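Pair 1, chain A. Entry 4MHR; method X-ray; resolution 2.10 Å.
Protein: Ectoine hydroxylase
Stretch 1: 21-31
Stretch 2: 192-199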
# COMPACT_ATOMS: atom_id res chain seq x y z
N ALA A 21 13.02 -13.81 -16.82
CA ALA A 21 11.73 -13.45 -16.21
C ALA A 21 10.54 -13.99 -17.01
O ALA A 21 10.64 -14.23 -18.21
CB ALA A 21 11.63 -11.94 -16.07
N GLU A 22 9.42 -14.21 -16.32
CA GLU A 22 8.18 -14.62 -16.97
C GLU A 22 6.93 -13.88 -16.42
O GLU A 22 6.88 -13.50 -15.26
CB GLU A 22 7.84 -16.11 -16.64
CG GLU A 22 8.92 -17.10 -16.40
CD GLU A 22 8.31 -18.50 -16.33
OE1 GLU A 22 7.72 -18.90 -15.29
OE2 GLU A 22 8.35 -19.18 -17.36
N MET A 23 5.90 -13.87 -17.25
CA MET A 23 4.58 -13.40 -16.92
C MET A 23 3.73 -14.63 -16.59
O MET A 23 3.32 -15.36 -17.48
CB MET A 23 4.00 -12.60 -18.07
CG MET A 23 4.84 -11.39 -18.40
SD MET A 23 3.99 -10.02 -19.19
CE MET A 23 5.21 -9.60 -20.41
N ARG A 24 3.47 -14.85 -15.31
CA ARG A 24 2.65 -16.01 -14.89
C ARG A 24 1.27 -15.56 -14.48
O ARG A 24 1.05 -14.38 -14.20
CB ARG A 24 3.32 -16.66 -13.71
CG ARG A 24 4.62 -17.35 -14.12
CD ARG A 24 5.45 -17.77 -12.95
NE ARG A 24 4.79 -18.87 -12.27
CZ ARG A 24 5.23 -20.13 -12.21
NH1 ARG A 24 6.39 -20.48 -12.74
NH2 ARG A 24 4.52 -21.03 -11.54
N PRO A 25 0.30 -16.48 -14.50
CA PRO A 25 -1.04 -16.09 -14.15
C PRO A 25 -1.25 -15.89 -12.62
O PRO A 25 -0.58 -16.51 -11.75
CB PRO A 25 -1.86 -17.27 -14.64
CG PRO A 25 -0.94 -18.43 -14.55
CD PRO A 25 0.38 -17.88 -14.95
N ARG A 26 -2.14 -14.96 -12.30
CA ARG A 26 -2.68 -14.82 -10.97
C ARG A 26 -3.54 -16.06 -10.81
O ARG A 26 -4.37 -16.48 -11.66
CB ARG A 26 -3.50 -13.52 -10.85
CG ARG A 26 -4.20 -13.38 -9.49
CD ARG A 26 -4.89 -12.04 -9.36
NE ARG A 26 -5.29 -11.77 -8.00
CZ ARG A 26 -4.94 -10.71 -7.25
NH1 ARG A 26 -4.11 -9.75 -7.66
NH2 ARG A 26 -5.47 -10.61 -6.03
N LEU A 27 -3.37 -16.64 -9.65
CA LEU A 27 -4.16 -17.82 -9.29
C LEU A 27 -5.10 -17.60 -8.08
O LEU A 27 -5.63 -18.53 -7.54
CB LEU A 27 -3.20 -18.92 -8.98
CG LEU A 27 -2.28 -19.27 -10.17
CD1 LEU A 27 -1.25 -20.30 -9.67
CD2 LEU A 27 -3.08 -19.84 -11.34
N ASP A 28 -5.27 -16.35 -7.67
CA ASP A 28 -6.13 -15.96 -6.53
C ASP A 28 -7.22 -15.00 -7.03
O ASP A 28 -6.99 -14.27 -7.97
CB ASP A 28 -5.28 -15.18 -5.52
CG ASP A 28 -4.36 -16.08 -4.73
OD1 ASP A 28 -4.90 -16.91 -3.95
OD2 ASP A 28 -3.12 -15.93 -4.88
N PRO A 29 -8.39 -14.96 -6.37
CA PRO A 29 -9.29 -13.87 -6.68
C PRO A 29 -8.67 -12.46 -6.43
O PRO A 29 -7.67 -12.31 -5.72
CB PRO A 29 -10.46 -14.08 -5.74
CG PRO A 29 -10.37 -15.46 -5.29
CD PRO A 29 -8.89 -15.81 -5.30
N VAL A 30 -9.27 -11.45 -7.04
CA VAL A 30 -8.99 -10.04 -6.71
C VAL A 30 -9.94 -9.57 -5.58
O VAL A 30 -9.50 -9.03 -4.58
CB VAL A 30 -8.98 -9.13 -7.95
CG1 VAL A 30 -8.50 -7.72 -7.64
CG2 VAL A 30 -8.06 -9.67 -9.06
N VAL A 31 -11.24 -9.71 -5.80
CA VAL A 31 -12.25 -9.39 -4.81
C VAL A 31 -12.63 -10.78 -4.22
O VAL A 31 -13.09 -11.69 -4.92
CB VAL A 31 -13.46 -8.72 -5.43
CG1 VAL A 31 -14.62 -8.60 -4.44
CG2 VAL A 31 -13.07 -7.39 -6.01
N SER A 192 -2.60 -4.73 -14.20
CA SER A 192 -1.34 -5.42 -14.04
C SER A 192 -1.32 -6.40 -12.89
O SER A 192 -0.53 -7.35 -12.86
CB SER A 192 -0.24 -4.38 -13.83
OG SER A 192 -0.29 -3.64 -12.62
N HIS A 193 -2.20 -6.20 -11.97
CA HIS A 193 -2.37 -7.15 -10.86
C HIS A 193 -2.79 -8.59 -11.21
O HIS A 193 -2.61 -9.52 -10.36
CB HIS A 193 -3.33 -6.55 -9.82
CG HIS A 193 -4.72 -6.43 -10.31
ND1 HIS A 193 -5.05 -5.70 -11.44
CD2 HIS A 193 -5.89 -6.95 -9.82
CE1 HIS A 193 -6.36 -5.79 -11.66
NE2 HIS A 193 -6.90 -6.54 -10.69
N ARG A 194 -3.27 -8.80 -12.42
CA ARG A 194 -3.65 -10.10 -12.87
C ARG A 194 -2.52 -10.85 -13.51
O ARG A 194 -2.74 -11.97 -13.97
CB ARG A 194 -4.79 -10.01 -13.90
CG ARG A 194 -6.15 -9.85 -13.25
CD ARG A 194 -7.29 -10.09 -14.25
NE ARG A 194 -8.52 -9.65 -13.61
CZ ARG A 194 -9.20 -10.41 -12.78
NH1 ARG A 194 -8.79 -11.63 -12.50
NH2 ARG A 194 -10.25 -9.96 -12.23
N THR A 195 -1.32 -10.25 -13.54
CA THR A 195 -0.06 -10.93 -13.97
C THR A 195 0.95 -10.89 -12.89
O THR A 195 1.25 -9.81 -12.30
CB THR A 195 0.58 -10.15 -15.14
OG1 THR A 195 -0.34 -10.09 -16.22
CG2 THR A 195 1.88 -10.83 -15.63
N TYR A 196 1.50 -12.05 -12.57
CA TYR A 196 2.59 -12.10 -11.65
C TYR A 196 3.89 -12.05 -12.48
O TYR A 196 4.16 -12.97 -13.26
CB TYR A 196 2.56 -13.39 -10.86
CG TYR A 196 3.66 -13.47 -9.85
CD1 TYR A 196 3.71 -12.57 -8.79
CD2 TYR A 196 4.62 -14.49 -9.90
CE1 TYR A 196 4.68 -12.65 -7.83
CE2 TYR A 196 5.57 -14.63 -8.90
CZ TYR A 196 5.63 -13.74 -7.91
OH TYR A 196 6.57 -13.92 -6.93
N LEU A 197 4.64 -10.95 -12.38
CA LEU A 197 5.89 -10.79 -13.15
C LEU A 197 7.04 -11.30 -12.30
O LEU A 197 7.38 -10.65 -11.32
CB LEU A 197 6.07 -9.34 -13.57
CG LEU A 197 7.40 -9.03 -14.26
CD1 LEU A 197 7.56 -9.81 -15.56
CD2 LEU A 197 7.41 -7.53 -14.53
N THR A 198 7.58 -12.49 -12.62
CA THR A 198 8.69 -13.00 -11.86
C THR A 198 9.86 -12.06 -12.14
O THR A 198 9.95 -11.42 -13.20
CB THR A 198 9.09 -14.48 -12.20
OG1 THR A 198 9.65 -14.53 -13.51
CG2 THR A 198 7.87 -15.38 -12.16
N CYS A 199 10.69 -11.88 -11.13
CA CYS A 199 11.92 -11.12 -11.26
C CYS A 199 13.10 -12.14 -11.34
O CYS A 199 12.96 -13.28 -10.90
CB CYS A 199 12.08 -10.15 -10.09
SG CYS A 199 10.76 -8.88 -10.03
O HOH W 1 -4.03 -13.81 -14.94

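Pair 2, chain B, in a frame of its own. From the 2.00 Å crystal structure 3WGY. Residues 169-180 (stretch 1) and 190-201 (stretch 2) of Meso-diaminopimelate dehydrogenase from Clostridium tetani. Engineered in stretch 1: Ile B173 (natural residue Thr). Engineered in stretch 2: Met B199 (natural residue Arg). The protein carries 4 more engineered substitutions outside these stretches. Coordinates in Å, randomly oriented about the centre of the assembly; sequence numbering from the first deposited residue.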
# COMPACT_ATOMS: atom_id res chain seq x y z
N GLY B 169 -1.53 22.53 28.72
CA GLY B 169 -0.60 21.51 28.29
C GLY B 169 -1.05 20.71 27.09
O GLY B 169 -2.16 20.87 26.59
N ILE B 170 -0.18 19.83 26.63
CA ILE B 170 -0.46 18.98 25.48
C ILE B 170 0.25 17.64 25.64
O ILE B 170 1.33 17.57 26.24
CB ILE B 170 0.01 19.67 24.17
CG1 ILE B 170 -0.46 18.87 22.95
CG2 ILE B 170 1.54 19.76 24.16
CD1 ILE B 170 -0.29 19.61 21.62
N GLN B 171 -0.36 16.58 25.12
CA GLN B 171 0.22 15.24 25.19
C GLN B 171 0.47 14.71 23.78
O GLN B 171 -0.20 15.11 22.83
CB GLN B 171 -0.74 14.28 25.92
CG GLN B 171 -0.31 12.79 25.88
CD GLN B 171 -0.89 12.01 24.70
OE1 GLN B 171 -1.21 12.56 23.65
NE2 GLN B 171 -1.00 10.69 24.87
N TYR B 172 1.46 13.83 23.66
CA TYR B 172 1.81 13.19 22.39
C TYR B 172 2.04 11.70 22.65
O TYR B 172 2.66 11.34 23.65
CB TYR B 172 3.11 13.73 21.82
CG TYR B 172 3.08 15.17 21.36
CD1 TYR B 172 2.48 15.53 20.15
CD2 TYR B 172 3.67 16.17 22.13
CE1 TYR B 172 2.47 16.85 19.72
CE2 TYR B 172 3.66 17.49 21.72
CZ TYR B 172 3.06 17.82 20.52
OH TYR B 172 3.08 19.13 20.11
N ILE B 173 1.54 10.86 21.76
CA ILE B 173 1.79 9.43 21.86
C ILE B 173 2.87 9.27 20.81
O ILE B 173 2.76 9.82 19.71
CB ILE B 173 0.56 8.57 21.47
CG1 ILE B 173 -0.57 8.77 22.48
CG2 ILE B 173 0.95 7.09 21.45
CD1 ILE B 173 -1.82 7.90 22.24
N ILE B 174 3.93 8.54 21.13
CA ILE B 174 5.02 8.38 20.18
C ILE B 174 5.53 6.96 20.14
O ILE B 174 5.77 6.34 21.18
CB ILE B 174 6.22 9.29 20.53
CG1 ILE B 174 5.76 10.73 20.75
CG2 ILE B 174 7.27 9.21 19.42
CD1 ILE B 174 6.89 11.66 21.18
N PRO B 175 5.71 6.40 18.93
CA PRO B 175 6.22 5.04 18.81
C PRO B 175 7.64 5.00 19.38
O PRO B 175 8.40 5.95 19.22
CB PRO B 175 6.18 4.79 17.31
CG PRO B 175 4.98 5.57 16.88
CD PRO B 175 5.15 6.86 17.64
N ILE B 176 7.99 3.91 20.04
CA ILE B 176 9.31 3.75 20.62
C ILE B 176 10.21 3.14 19.56
O ILE B 176 9.91 2.08 19.02
CB ILE B 176 9.26 2.84 21.86
CG1 ILE B 176 8.40 3.49 22.93
CG2 ILE B 176 10.67 2.58 22.38
CD1 ILE B 176 8.06 2.58 24.09
N LYS B 177 11.32 3.80 19.25
CA LYS B 177 12.23 3.30 18.21
C LYS B 177 12.61 1.84 18.40
O LYS B 177 12.67 1.08 17.43
CB LYS B 177 13.50 4.15 18.14
CG LYS B 177 14.30 3.88 16.87
CD LYS B 177 15.68 4.51 16.92
CE LYS B 177 16.36 4.46 15.55
NZ LYS B 177 16.44 3.07 14.99
N GLY B 178 12.87 1.46 19.65
CA GLY B 178 13.24 0.08 19.94
C GLY B 178 12.26 -0.92 19.37
O GLY B 178 12.66 -1.90 18.74
N ALA B 179 10.97 -0.69 19.59
CA ALA B 179 9.94 -1.57 19.08
C ALA B 179 9.88 -1.53 17.55
O ALA B 179 9.69 -2.55 16.90
CB ALA B 179 8.59 -1.19 19.66
N LEU B 180 10.04 -0.34 16.98
CA LEU B 180 9.99 -0.22 15.52
C LEU B 180 11.13 -1.01 14.90
O LEU B 180 10.92 -1.75 13.94
CB LEU B 180 10.09 1.25 15.09
CG LEU B 180 8.84 2.13 15.25
CD1 LEU B 180 9.19 3.56 14.82
CD2 LEU B 180 7.69 1.59 14.40
N ASP B 190 5.60 -10.36 20.10
CA ASP B 190 4.39 -9.64 20.42
C ASP B 190 4.89 -8.52 21.33
O ASP B 190 5.85 -8.71 22.08
CB ASP B 190 3.41 -10.55 21.16
CG ASP B 190 3.04 -11.78 20.35
OD1 ASP B 190 2.38 -11.62 19.30
OD2 ASP B 190 3.41 -12.90 20.76
N PHE B 191 4.27 -7.35 21.26
CA PHE B 191 4.70 -6.23 22.08
C PHE B 191 3.72 -5.92 23.19
O PHE B 191 2.51 -6.03 23.00
CB PHE B 191 4.89 -4.98 21.21
CG PHE B 191 6.06 -5.05 20.28
CD1 PHE B 191 7.36 -5.00 20.77
CD2 PHE B 191 5.87 -5.18 18.91
CE1 PHE B 191 8.45 -5.07 19.91
CE2 PHE B 191 6.95 -5.25 18.03
CZ PHE B 191 8.25 -5.20 18.53
N THR B 192 4.24 -5.54 24.35
CA THR B 192 3.39 -5.16 25.47
C THR B 192 3.06 -3.70 25.17
O THR B 192 3.80 -3.03 24.43
CB THR B 192 4.14 -5.22 26.81
OG1 THR B 192 5.19 -4.23 26.81
CG2 THR B 192 4.74 -6.60 27.03
N THR B 193 1.97 -3.20 25.72
CA THR B 193 1.58 -1.81 25.49
C THR B 193 2.73 -0.88 25.80
O THR B 193 3.02 0.06 25.05
CB THR B 193 0.40 -1.41 26.39
OG1 THR B 193 -0.73 -2.25 26.10
CG2 THR B 193 0.02 0.04 26.14
N ARG B 194 3.41 -1.16 26.90
CA ARG B 194 4.53 -0.35 27.36
C ARG B 194 5.74 -0.32 26.43
O ARG B 194 6.56 0.60 26.51
CB ARG B 194 4.97 -0.82 28.75
CG ARG B 194 5.97 0.11 29.39
CD ARG B 194 6.35 -0.32 30.79
NE ARG B 194 6.47 0.85 31.66
CZ ARG B 194 5.43 1.48 32.20
NH1 ARG B 194 4.19 1.05 31.98
NH2 ARG B 194 5.62 2.56 32.94
N GLU B 195 5.86 -1.32 25.57
CA GLU B 195 7.00 -1.38 24.65
C GLU B 195 6.78 -0.68 23.31
O GLU B 195 7.73 -0.21 22.70
CB GLU B 195 7.39 -2.84 24.39
CG GLU B 195 7.73 -3.64 25.64
CD GLU B 195 7.95 -5.11 25.35
OE1 GLU B 195 7.10 -5.72 24.66
OE2 GLU B 195 8.97 -5.67 25.80
N LYS B 196 5.52 -0.61 22.86
CA LYS B 196 5.19 0.00 21.57
C LYS B 196 5.18 1.53 21.49
O LYS B 196 5.71 2.10 20.53
CB LYS B 196 3.83 -0.50 21.08
CG LYS B 196 3.78 -1.98 20.72
CD LYS B 196 2.41 -2.37 20.18
CE LYS B 196 2.12 -1.71 18.85
NZ LYS B 196 0.75 -2.05 18.36
N HIS B 197 4.57 2.18 22.48
CA HIS B 197 4.49 3.64 22.48
C HIS B 197 4.79 4.27 23.83
O HIS B 197 4.49 3.70 24.88
CB HIS B 197 3.09 4.12 22.08
CG HIS B 197 2.58 3.56 20.79
ND1 HIS B 197 2.04 2.29 20.69
CD2 HIS B 197 2.47 4.12 19.56
CE1 HIS B 197 1.63 2.09 19.45
NE2 HIS B 197 1.88 3.18 18.74
N GLU B 198 5.36 5.47 23.80
CA GLU B 198 5.65 6.22 25.01
C GLU B 198 4.80 7.49 24.91
O GLU B 198 4.24 7.79 23.85
CB GLU B 198 7.13 6.60 25.09
CG GLU B 198 7.52 7.78 24.22
CD GLU B 198 8.97 8.21 24.42
OE1 GLU B 198 9.35 8.54 25.56
OE2 GLU B 198 9.73 8.24 23.43
N MET B 199 4.69 8.22 26.01
CA MET B 199 3.91 9.44 25.99
C MET B 199 4.72 10.61 26.54
O MET B 199 5.39 10.49 27.56
CB MET B 199 2.62 9.26 26.79
CG MET B 199 1.49 8.67 25.96
SD MET B 199 0.07 8.18 26.95
CE MET B 199 -0.55 6.78 26.01
N VAL B 200 4.66 11.73 25.82
CA VAL B 200 5.39 12.92 26.20
C VAL B 200 4.42 14.07 26.39
O VAL B 200 3.55 14.33 25.55
CB VAL B 200 6.43 13.31 25.12
CG1 VAL B 200 7.29 14.49 25.60
CG2 VAL B 200 7.31 12.11 24.80
N CYS B 201 4.56 14.76 27.52
CA CYS B 201 3.69 15.88 27.82
C CYS B 201 4.51 17.15 27.95
O CYS B 201 5.66 17.13 28.37
CB CYS B 201 2.93 15.64 29.12
SG CYS B 201 1.84 14.20 29.14
O HOH W 2 10.02 7.81 21.05

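Pair 1 and pair 2 both set a short antiparallel ladder beside a helical turn that leads into the second strand. Over 14 central residues the N, CA and C atoms superpose with an RMSD of 0.9 Å. The strand axes approach to 4.6 Å at 140° in pair 1 and to 4.5 Å at 149° in pair 2.

The register is carried by equivalent bonds. Arg A24 matches Ile B174, and Tyr A196 matches Glu B198. In pair 1, Arg A24 N donates to Tyr A196 O and Tyr A196 N to Arg A24 O, both at 2.9 Å; in pair 2, Ile B174 N to Glu B198 O and Glu B198 N to Ile B174 O are both 2.8 Å. Two residues toward the N terminus of stretch 1, Glu A22 matches Tyr B172 and Thr A198 matches Val B200. Here the ladders differ. Tyr B172 N bonds to the carbonyl Val B200 O (2.9 Å), whereas Glu A22 N bonds to the side-chain hydroxyl Thr A198 OG1 (2.8 Å). The return bond is backbone in both: Thr A198 N to Glu A22 O is 2.9 Å, and Val B200 N to Tyr B172 O is 3.0 Å.

On one face, Met A23 and Leu A197 match Ile B173 and Met B199, the latter two both engineered. The apolar contact is Met A23 CG to Leu A197 CD1 at 4.2 Å in pair 1 and Ile B173 CG1 to Met B199 CG at 4.0 Å in pair 2, so different side chains fill a similar space, with side-chain centres 1.4 and 1.5 Å apart. Each first-strand residue also reaches diagonally: Met A23 CB lies 3.7 Å from Thr A195 CG2, and Ile B173 CG2 lies 3.7 Å from His B197 CB, at matched positions.

The other face holds Arg A24 and Tyr A196, or Ile B174 and Glu B198. The diagonal contact again persists: Arg A24 CD packs 3.5 Å from Thr A198 CG2, and Ile B174 CD1 packs 3.7 Å from Val B200 CG2. The arginine thus uses its aliphatic portion where the isoleucine uses its terminal methyl, while Arg A24 NH1 bridges to Glu A22 OE1 at 3.3 Å.

Pro A25 and Pro B175 coincide, and both CA-to-CB bonds point away from the other stretch. The next position shows a clear contrast. Ile B176, whose CA-to-CB bond points toward stretch 2, pushes CD1 to 3.1 Å from Glu B195 O; its N bonds to Lys B196 O at 3.0 Å. Arg A26, with its CA-to-CB bond sideways, makes only a weak bond from N to Arg A194 O (3.5 Å), and a water donates to Arg A194 O (2.4 Å from its oxygen) and accepts a weak bond from Arg A26 N (3.4 Å). Its extended side chain, with chi1 to chi3 all t, instead sends NH1 to His A193 O (3.1 Å, 167°), while NH2 holds Pro A29 O at 2.8 Å. From matched CA positions, the isoleucine places its terminal methyl against the backbone of the helical turn, while the arginine sends NH1 to a backbone carbonyl by a hydrogen bond.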